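Local atomic coordinates of epoxyqueuosine reductase (Streptococcus thermophilus, PDB entry 5D6S), a protein that belongs to the QueG family of epoxyqueuosine reductases and holds cobalamin together with two iron/sulfur clusters in a single chain. Residues F240-M248 with W315-N324; V99-Q107 with I119-D127. All coordinates share one frame; numbering follows the deposited sequence.

Overall arrangement
Both contacts border the cobalamin pocket, yet they lie apart, with centres about 20 Å apart and nearest atoms about 6 Å away. Neither is wholly core or wholly surface: each is partly buried, with some exposed residues. Contact 2 comes first along the chain and joins the exit of strand 93-100 to the loop that leads into helix 128-144; contact 1 joins helix 238-243 and the loop after it, in the 4Fe-4S region, to the start of helix 318-331. The two share no helix or strand. Their chemistry differs as well: arginine, asparagine and tryptophan N-H groups bind oxygens in contact 1, whereas contact 2 has no hydrogen bond between its segments and relies on packing.

Contact 1 (F240-M248 with W315-N324); sequences FQTQDKGMM and WRGKNILQRN
Asn324, Arg316 and Arg323 each send a side-chain N-H to a backbone carbonyl of 240-248, those of Thr242, Gln243 and Gly246 in turn. Asn324 ND2 reaches Thr242 O at 3.1 Å, almost straight at 167°, in the carbonyl plane and on a lone pair; the same ND2 also bonds Ile260 O. Arg316 NH2 takes Gln243 O at 2.6 Å, with the oxygen lying in the guanidinium plane. Further on, a bend at chi3 (81°) brings Arg323 NE to Gly246 O at 3.0 Å, the donor tilted from the carbonyl plane.

A fourth hydrogen bond joins two side chains. Trp315 NE1 meets Gln243 OE1 at 3.0 Å with the oxygen at the indole edge, and the amide stands at 89° to the ring. Gln243 NE2 is bound to Ser239 O, so both ends of this amide are gripped and its rotation is set.

Aliphatic groups pack between the polar ones. Ile320 CD1 lies 3.9 Å from Gln243 CA, while its CG2 sits beside Asp244 O. Met248 bends at chi3, and its CE lies over the rim of one guanidinium face of Arg323.

A pair of like charges is a separate kind of contact, on the outer side. Lys245 CG lies over the rim of one face of the Arg316 guanidinium, and Lys245 NZ comes to 4.4 Å from Arg316 NH1.

Phe240 and Gln243 touch cobalamin, so this junction borders the pocket. Around it, helix 351-364 meets Met247 and Arg323, helix 250-255 packs on Gln241 and Met247, and helix 301-308 lies against Lys318 and Leu321 of helix 318-331.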
loop_
_atom_site.group_PDB
_atom_site.type_symbol
_atom_site.label_atom_id
_atom_site.label_comp_id
_atom_site.label_asym_id
_atom_site.label_seq_id
_atom_site.Cartn_x
_atom_site.Cartn_y
_atom_site.Cartn_z
ATOM N N PHE A 240 4.492 4.780 -1.712
ATOM C CA PHE A 240 4.156 6.116 -1.271
ATOM C C PHE A 240 3.904 6.980 -2.473
ATOM O O PHE A 240 2.921 7.702 -2.520
ATOM C CB PHE A 240 5.278 6.701 -0.395
ATOM C CG PHE A 240 5.089 8.152 -0.050
ATOM C CD1 PHE A 240 3.962 8.574 0.642
ATOM C CD2 PHE A 240 5.995 9.097 -0.469
ATOM C CE1 PHE A 240 3.781 9.914 0.944
ATOM C CE2 PHE A 240 5.792 10.429 -0.208
ATOM C CZ PHE A 240 4.704 10.843 0.507
ATOM N N GLN A 241 4.786 6.908 -3.453
ATOM C CA GLN A 241 4.691 7.809 -4.589
ATOM C C GLN A 241 3.354 7.636 -5.303
ATOM O O GLN A 241 2.723 8.620 -5.710
ATOM C CB GLN A 241 5.833 7.603 -5.554
ATOM C CG GLN A 241 7.154 8.189 -5.092
ATOM C CD GLN A 241 7.146 9.671 -4.778
ATOM O OE1 GLN A 241 7.675 10.072 -3.774
ATOM N NE2 GLN A 241 6.587 10.489 -5.653
ATOM N N THR A 242 2.885 6.414 -5.396
ATOM C CA THR A 242 1.599 6.170 -6.022
ATOM C C THR A 242 0.459 6.777 -5.198
ATOM O O THR A 242 -0.602 7.046 -5.730
ATOM C CB THR A 242 1.330 4.670 -6.270
ATOM O OG1 THR A 242 1.489 3.937 -5.053
ATOM C CG2 THR A 242 2.287 4.161 -7.266
ATOM N N GLN A 243 0.690 7.019 -3.917
ATOM C CA GLN A 243 -0.334 7.552 -3.030
ATOM C C GLN A 243 -0.157 9.013 -2.683
ATOM O O GLN A 243 -1.090 9.629 -2.171
ATOM C CB GLN A 243 -0.324 6.778 -1.723
ATOM C CG GLN A 243 -0.814 5.367 -1.875
ATOM C CD GLN A 243 -0.775 4.634 -0.560
ATOM O OE1 GLN A 243 -1.664 4.800 0.272
ATOM N NE2 GLN A 243 0.241 3.796 -0.375
ATOM N N ASP A 244 1.029 9.564 -2.933
ATOM C CA ASP A 244 1.271 10.963 -2.626
ATOM C C ASP A 244 0.458 11.860 -3.562
ATOM O O ASP A 244 0.283 11.567 -4.744
ATOM C CB ASP A 244 2.758 11.312 -2.754
ATOM C CG ASP A 244 3.122 12.601 -2.041
ATOM O OD1 ASP A 244 2.414 12.982 -1.090
ATOM O OD2 ASP A 244 4.134 13.239 -2.416
ATOM N N LYS A 245 -0.053 12.955 -3.034
ATOM C CA LYS A 245 -0.767 13.919 -3.852
ATOM C C LYS A 245 0.206 14.822 -4.566
ATOM O O LYS A 245 1.380 14.781 -4.321
ATOM C CB LYS A 245 -1.720 14.740 -3.012
ATOM C CG LYS A 245 -2.895 13.920 -2.549
ATOM C CD LYS A 245 -3.872 14.810 -1.841
ATOM C CE LYS A 245 -5.178 14.097 -1.605
ATOM N NZ LYS A 245 -5.932 14.907 -0.613
ATOM N N GLY A 246 -0.300 15.594 -5.501
ATOM C CA GLY A 246 0.538 16.456 -6.295
ATOM C C GLY A 246 1.118 15.787 -7.527
ATOM O O GLY A 246 0.572 14.838 -8.101
ATOM N N MET A 247 2.280 16.280 -7.891
ATOM C CA MET A 247 2.945 15.928 -9.088
ATOM C C MET A 247 4.060 14.958 -8.714
ATOM O O MET A 247 4.968 15.320 -7.977
ATOM C CB MET A 247 3.458 17.236 -9.661
ATOM C CG MET A 247 3.707 17.218 -11.122
ATOM S SD MET A 247 2.228 17.233 -12.148
ATOM C CE MET A 247 3.074 16.651 -13.617
ATOM N N MET A 248 4.001 13.722 -9.216
ATOM C CA MET A 248 5.077 12.727 -9.021
ATOM C C MET A 248 6.376 13.171 -9.660
ATOM O O MET A 248 6.404 13.403 -10.859
ATOM C CB MET A 248 4.693 11.370 -9.640
ATOM C CG MET A 248 5.667 10.211 -9.367
ATOM S SD MET A 248 5.169 8.572 -9.941
ATOM C CE MET A 248 3.587 8.315 -9.144
ATOM N N TRP A 315 -8.918 5.052 -1.148
ATOM C CA TRP A 315 -9.063 5.911 0.052
ATOM C C TRP A 315 -8.784 7.412 -0.153
ATOM O O TRP A 315 -9.107 8.232 0.719
ATOM C CB TRP A 315 -8.193 5.384 1.209
ATOM C CG TRP A 315 -6.712 5.599 1.060
ATOM C CD1 TRP A 315 -5.854 4.845 0.333
ATOM C CD2 TRP A 315 -5.930 6.629 1.672
ATOM N NE1 TRP A 315 -4.569 5.348 0.440
ATOM C CE2 TRP A 315 -4.598 6.452 1.244
ATOM C CE3 TRP A 315 -6.232 7.698 2.527
ATOM C CZ2 TRP A 315 -3.572 7.281 1.648
ATOM C CZ3 TRP A 315 -5.214 8.526 2.928
ATOM C CH2 TRP A 315 -3.892 8.320 2.483
ATOM N N ARG A 316 -8.156 7.766 -1.265
ATOM C CA ARG A 316 -7.970 9.183 -1.594
ATOM C C ARG A 316 -8.735 9.630 -2.818
ATOM O O ARG A 316 -8.506 10.723 -3.306
ATOM C CB ARG A 316 -6.492 9.483 -1.822
ATOM C CG ARG A 316 -5.594 8.844 -0.800
ATOM C CD ARG A 316 -4.247 9.532 -0.808
ATOM N NE ARG A 316 -4.179 10.615 0.156
ATOM C CZ ARG A 316 -3.081 11.303 0.412
ATOM N NH1 ARG A 316 -3.114 12.229 1.342
ATOM N NH2 ARG A 316 -1.949 11.087 -0.258
ATOM N N GLY A 317 -9.577 8.763 -3.368
ATOM C CA GLY A 317 -10.309 9.081 -4.587
ATOM C C GLY A 317 -9.553 8.773 -5.871
ATOM O O GLY A 317 -8.440 8.246 -5.865
ATOM N N LYS A 318 -10.183 9.122 -6.979
ATOM C CA LYS A 318 -9.750 8.690 -8.283
ATOM C C LYS A 318 -8.479 9.408 -8.785
ATOM O O LYS A 318 -7.728 8.857 -9.620
ATOM C CB LYS A 318 -10.893 8.871 -9.279
ATOM C CG LYS A 318 -11.198 10.318 -9.648
ATOM C CD LYS A 318 -12.271 10.344 -10.726
ATOM C CE LYS A 318 -12.776 11.728 -10.996
ATOM N NZ LYS A 318 -11.689 12.645 -11.437
ATOM N N ASN A 319 -8.269 10.641 -8.323
ATOM C CA ASN A 319 -7.279 11.503 -8.956
ATOM C C ASN A 319 -5.838 10.997 -8.909
ATOM O O ASN A 319 -5.136 11.023 -9.937
ATOM C CB ASN A 319 -7.367 12.892 -8.408
ATOM C CG ASN A 319 -8.570 13.679 -8.946
ATOM O OD1 ASN A 319 -9.289 13.266 -9.834
ATOM N ND2 ASN A 319 -8.762 14.841 -8.388
ATOM N N ILE A 320 -5.387 10.505 -7.766
ATOM C CA ILE A 320 -4.038 9.953 -7.729
ATOM C C ILE A 320 -3.899 8.717 -8.644
ATOM O O ILE A 320 -2.895 8.534 -9.331
ATOM C CB ILE A 320 -3.558 9.602 -6.314
ATOM C CG1 ILE A 320 -4.561 8.716 -5.586
ATOM C CG2 ILE A 320 -3.266 10.854 -5.517
ATOM C CD1 ILE A 320 -3.931 8.000 -4.424
ATOM N N LEU A 321 -4.944 7.923 -8.711
ATOM C CA LEU A 321 -4.928 6.763 -9.590
ATOM C C LEU A 321 -4.953 7.138 -11.055
ATOM O O LEU A 321 -4.224 6.552 -11.835
ATOM C CB LEU A 321 -6.092 5.826 -9.255
ATOM C CG LEU A 321 -6.109 5.386 -7.783
ATOM C CD1 LEU A 321 -7.241 4.414 -7.543
ATOM C CD2 LEU A 321 -4.785 4.737 -7.406
ATOM N N GLN A 322 -5.764 8.125 -11.443
ATOM C CA GLN A 322 -5.801 8.530 -12.844
ATOM C C GLN A 322 -4.478 9.172 -13.265
ATOM O O GLN A 322 -4.006 8.943 -14.376
ATOM C CB GLN A 322 -7.000 9.428 -13.116
ATOM C CG GLN A 322 -8.308 8.644 -12.999
ATOM C CD GLN A 322 -9.562 9.470 -13.224
ATOM O OE1 GLN A 322 -9.578 10.682 -12.986
ATOM N NE2 GLN A 322 -10.633 8.808 -13.663
ATOM N N ARG A 323 -3.870 9.961 -12.373
ATOM C CA ARG A 323 -2.527 10.449 -12.631
ATOM C C ARG A 323 -1.606 9.257 -12.960
ATOM O O ARG A 323 -0.866 9.281 -13.926
ATOM C CB ARG A 323 -1.954 11.243 -11.413
ATOM C CG ARG A 323 -0.429 11.252 -11.403
ATOM C CD ARG A 323 0.266 12.251 -10.513
ATOM N NE ARG A 323 0.461 12.012 -9.060
ATOM C CZ ARG A 323 0.237 10.910 -8.356
ATOM N NH1 ARG A 323 -0.209 9.778 -8.878
ATOM N NH2 ARG A 323 0.464 10.947 -7.064
ATOM N N ASN A 324 -1.629 8.246 -12.089
ATOM C CA ASN A 324 -0.767 7.087 -12.232
ATOM C C ASN A 324 -1.048 6.332 -13.527
ATOM O O ASN A 324 -0.137 5.832 -14.177
ATOM C CB ASN A 324 -0.944 6.125 -11.051
ATOM C CG ASN A 324 -0.546 6.750 -9.736
ATOM O OD1 ASN A 324 0.172 7.745 -9.709
ATOM N ND2 ASN A 324 -0.992 6.168 -8.639
#

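Contact 2 (V99-Q107 with I119-D127); sequences VAYPHKLPQ and ITPNSWGLD
Trp124 and Leu105 form the tightly packed part. Leu105 CD1 stands over the six-membered ring, 3.5 Å from its centroid and only 12° off the normal, a CH-pi contact. Pro121 CA lies against the opposite indole face, so the ring is clamped between its own turn and the incoming leucine. Trp124 NE1 donates to Ile119 O at 2.7 Å, which pins the ring's rotation. Backbone oxygens gather round its far end: Lys104 O lies at the edge, 3.6 Å from Trp124 CZ3, and His103 O is 3.5 Å from Trp124 CH2.

Next to it, Pro121 CB packs 3.5 Å from Pro102 O and also touches His103 CA. Tyr101, with CG between its backbone N and carbonyl carbon (chi1 62°), turns its ring toward the Pro121-Asn122 peptide; Tyr101 CE2 is 3.6 Å from Asn122 N. The Tyr101 ring also stacks with Tyr191.

The loose side is the exposed side chain of Lys104, a residue that contributes little more than its carbonyl. The His103 side chain likewise points away from 119-127, and its ring stacks with Tyr189.

The loop holds an ST turn at Thr120-Asn122: Thr120 OG1 accepts from Asn122 N at 3.1 Å and is also bonded to Asp264. Thr120 and Asn122 belong to the cobalamin pocket, making this a turn that lines the pocket and packs against the chain leaving strand 93-100.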
loop_
_atom_site.group_PDB
_atom_site.type_symbol
_atom_site.label_atom_id
_atom_site.label_comp_id
_atom_site.label_asym_id
_atom_site.label_seq_id
_atom_site.Cartn_x
_atom_site.Cartn_y
_atom_site.Cartn_z
ATOM N N VAL A 99 -4.264 -11.944 8.628
ATOM C CA VAL A 99 -5.136 -12.574 7.643
ATOM C C VAL A 99 -4.337 -12.608 6.366
ATOM O O VAL A 99 -3.840 -11.573 5.915
ATOM C CB VAL A 99 -6.444 -11.798 7.426
ATOM C CG1 VAL A 99 -7.292 -12.451 6.343
ATOM C CG2 VAL A 99 -7.238 -11.729 8.718
ATOM N N ALA A 100 -4.209 -13.791 5.779
ATOM C CA ALA A 100 -3.419 -13.929 4.571
ATOM C C ALA A 100 -4.230 -13.518 3.347
ATOM O O ALA A 100 -5.454 -13.618 3.356
ATOM C CB ALA A 100 -2.922 -15.355 4.431
ATOM N N TYR A 101 -3.535 -13.064 2.302
ATOM C CA TYR A 101 -4.172 -12.698 1.023
ATOM C C TYR A 101 -3.356 -13.188 -0.176
ATOM O O TYR A 101 -2.119 -13.274 -0.112
ATOM C CB TYR A 101 -4.397 -11.181 0.923
ATOM C CG TYR A 101 -3.137 -10.326 0.948
ATOM C CD1 TYR A 101 -2.612 -9.877 2.137
ATOM C CD2 TYR A 101 -2.512 -9.932 -0.217
ATOM C CE1 TYR A 101 -1.486 -9.060 2.173
ATOM C CE2 TYR A 101 -1.373 -9.125 -0.193
ATOM C CZ TYR A 101 -0.861 -8.684 1.006
ATOM O OH TYR A 101 0.275 -7.891 1.072
ATOM N N PRO A 102 -4.055 -13.553 -1.267
ATOM C CA PRO A 102 -3.364 -14.051 -2.446
ATOM C C PRO A 102 -2.529 -12.967 -3.093
ATOM O O PRO A 102 -2.956 -11.822 -3.142
ATOM C CB PRO A 102 -4.493 -14.457 -3.384
ATOM C CG PRO A 102 -5.719 -13.746 -2.889
ATOM C CD PRO A 102 -5.513 -13.448 -1.445
ATOM N N HIS A 103 -1.383 -13.349 -3.634
ATOM C CA HIS A 103 -0.520 -12.438 -4.362
ATOM C C HIS A 103 -0.449 -12.734 -5.876
ATOM O O HIS A 103 0.016 -11.910 -6.654
ATOM C CB HIS A 103 0.859 -12.435 -3.721
ATOM C CG HIS A 103 1.763 -13.532 -4.187
ATOM N ND1 HIS A 103 1.609 -14.850 -3.806
ATOM C CD2 HIS A 103 2.860 -13.493 -4.984
ATOM C CE1 HIS A 103 2.569 -15.574 -4.356
ATOM N NE2 HIS A 103 3.340 -14.775 -5.074
ATOM N N LYS A 104 -0.905 -13.921 -6.273
ATOM C CA LYS A 104 -1.062 -14.299 -7.680
ATOM C C LYS A 104 -2.544 -14.253 -7.964
ATOM O O LYS A 104 -3.352 -14.455 -7.062
ATOM C CB LYS A 104 -0.565 -15.723 -7.944
ATOM C CG LYS A 104 0.925 -15.885 -8.234
ATOM C CD LYS A 104 1.340 -17.344 -8.008
ATOM C CE LYS A 104 2.115 -17.947 -9.171
ATOM N NZ LYS A 104 3.473 -17.367 -9.291
ATOM N N LEU A 105 -2.900 -14.012 -9.214
ATOM C CA LEU A 105 -4.286 -13.853 -9.552
ATOM C C LEU A 105 -4.861 -15.236 -9.884
ATOM O O LEU A 105 -4.299 -15.967 -10.711
ATOM C CB LEU A 105 -4.434 -12.874 -10.721
ATOM C CG LEU A 105 -5.707 -12.014 -10.772
ATOM C CD1 LEU A 105 -5.839 -11.099 -9.573
ATOM C CD2 LEU A 105 -5.725 -11.183 -12.055
ATOM N N PRO A 106 -5.972 -15.609 -9.225
ATOM C CA PRO A 106 -6.633 -16.865 -9.567
ATOM C C PRO A 106 -6.850 -16.966 -11.069
ATOM O O PRO A 106 -6.337 -17.872 -11.719
ATOM C CB PRO A 106 -7.991 -16.777 -8.836
ATOM C CG PRO A 106 -7.814 -15.765 -7.753
ATOM C CD PRO A 106 -6.682 -14.862 -8.162
ATOM N N GLN A 107 -7.602 -16.005 -11.598
ATOM C CA GLN A 107 -8.042 -16.002 -12.981
ATOM C C GLN A 107 -7.570 -14.714 -13.639
ATOM O O GLN A 107 -8.011 -13.635 -13.241
ATOM C CB GLN A 107 -9.584 -16.101 -13.016
ATOM C CG GLN A 107 -10.242 -16.029 -14.394
ATOM C CD GLN A 107 -10.328 -17.366 -15.125
ATOM O OE1 GLN A 107 -11.344 -17.658 -15.754
ATOM N NE2 GLN A 107 -9.273 -18.180 -15.050
ATOM N N ILE A 119 -2.131 -3.312 -10.078
ATOM C CA ILE A 119 -2.456 -2.627 -8.850
ATOM C C ILE A 119 -2.266 -3.647 -7.712
ATOM O O ILE A 119 -2.813 -4.724 -7.761
ATOM C CB ILE A 119 -3.883 -2.054 -8.901
ATOM C CG1 ILE A 119 -4.305 -1.800 -7.426
ATOM C CG2 ILE A 119 -4.741 -2.999 -9.743
ATOM C CD1 ILE A 119 -5.486 -2.517 -6.803
ATOM N N THR A 120 -1.443 -3.302 -6.717
ATOM C CA THR A 120 -0.957 -4.250 -5.680
ATOM C C THR A 120 -2.001 -5.222 -5.136
ATOM O O THR A 120 -3.145 -4.837 -4.897
ATOM C CB THR A 120 -0.334 -3.528 -4.463
ATOM O OG1 THR A 120 -0.001 -4.496 -3.463
ATOM C CG2 THR A 120 -1.287 -2.549 -3.849
ATOM N N PRO A 121 -1.611 -6.493 -4.938
ATOM C CA PRO A 121 -2.547 -7.485 -4.383
ATOM C C PRO A 121 -3.031 -7.112 -2.986
ATOM O O PRO A 121 -4.091 -7.580 -2.571
ATOM C CB PRO A 121 -1.736 -8.784 -4.330
ATOM C CG PRO A 121 -0.374 -8.502 -4.883
ATOM C CD PRO A 121 -0.241 -7.028 -5.116
ATOM N N ASN A 122 -2.248 -6.271 -2.283
ATOM C CA ASN A 122 -2.654 -5.664 -1.003
ATOM C C ASN A 122 -3.995 -4.937 -1.078
ATOM O O ASN A 122 -4.616 -4.640 -0.053
ATOM C CB ASN A 122 -1.572 -4.681 -0.522
ATOM C CG ASN A 122 -1.717 -4.305 0.954
ATOM O OD1 ASN A 122 -1.848 -5.165 1.821
ATOM N ND2 ASN A 122 -1.685 -3.019 1.248
ATOM N N SER A 123 -4.409 -4.604 -2.303
ATOM C CA SER A 123 -5.637 -3.886 -2.537
ATOM C C SER A 123 -6.575 -4.634 -3.482
ATOM O O SER A 123 -7.407 -3.998 -4.139
ATOM C CB SER A 123 -5.326 -2.505 -3.104
ATOM O OG SER A 123 -6.486 -1.695 -3.134
ATOM N N TRP A 124 -6.457 -5.969 -3.561
ATOM C CA TRP A 124 -7.436 -6.770 -4.332
ATOM C C TRP A 124 -8.586 -7.094 -3.446
ATOM O O TRP A 124 -8.413 -7.342 -2.270
ATOM C CB TRP A 124 -6.856 -8.052 -4.884
ATOM C CG TRP A 124 -5.773 -7.868 -5.896
ATOM C CD1 TRP A 124 -5.452 -6.720 -6.559
ATOM C CD2 TRP A 124 -4.884 -8.880 -6.383
ATOM N NE1 TRP A 124 -4.397 -6.942 -7.413
ATOM C CE2 TRP A 124 -4.018 -8.258 -7.319
ATOM C CE3 TRP A 124 -4.715 -10.238 -6.104
ATOM C CZ2 TRP A 124 -2.998 -8.956 -7.980
ATOM C CZ3 TRP A 124 -3.694 -10.931 -6.755
ATOM C CH2 TRP A 124 -2.859 -10.288 -7.693
ATOM N N GLY A 125 -9.791 -7.026 -3.992
ATOM C CA GLY A 125 -10.990 -7.318 -3.214
ATOM C C GLY A 125 -11.207 -6.350 -2.083
ATOM O O GLY A 125 -10.518 -5.331 -1.992
ATOM N N LEU A 126 -12.124 -6.694 -1.187
ATOM C CA LEU A 126 -12.583 -5.782 -0.143
ATOM C C LEU A 126 -11.511 -5.204 0.770
ATOM O O LEU A 126 -10.633 -5.908 1.225
ATOM C CB LEU A 126 -13.635 -6.430 0.737
ATOM C CG LEU A 126 -14.753 -5.425 0.980
ATOM C CD1 LEU A 126 -15.490 -5.251 -0.330
ATOM C CD2 LEU A 126 -15.717 -5.896 2.047
ATOM N N ASP A 127 -11.615 -3.899 1.009
ATOM C CA ASP A 127 -10.646 -3.134 1.763
ATOM C C ASP A 127 -10.338 -3.885 3.033
ATOM O O ASP A 127 -11.233 -4.113 3.853
ATOM C CB ASP A 127 -11.236 -1.771 2.103
ATOM C CG ASP A 127 -10.297 -0.898 2.925
ATOM O OD1 ASP A 127 -9.153 -1.297 3.182
ATOM O OD2 ASP A 127 -10.720 0.197 3.350
#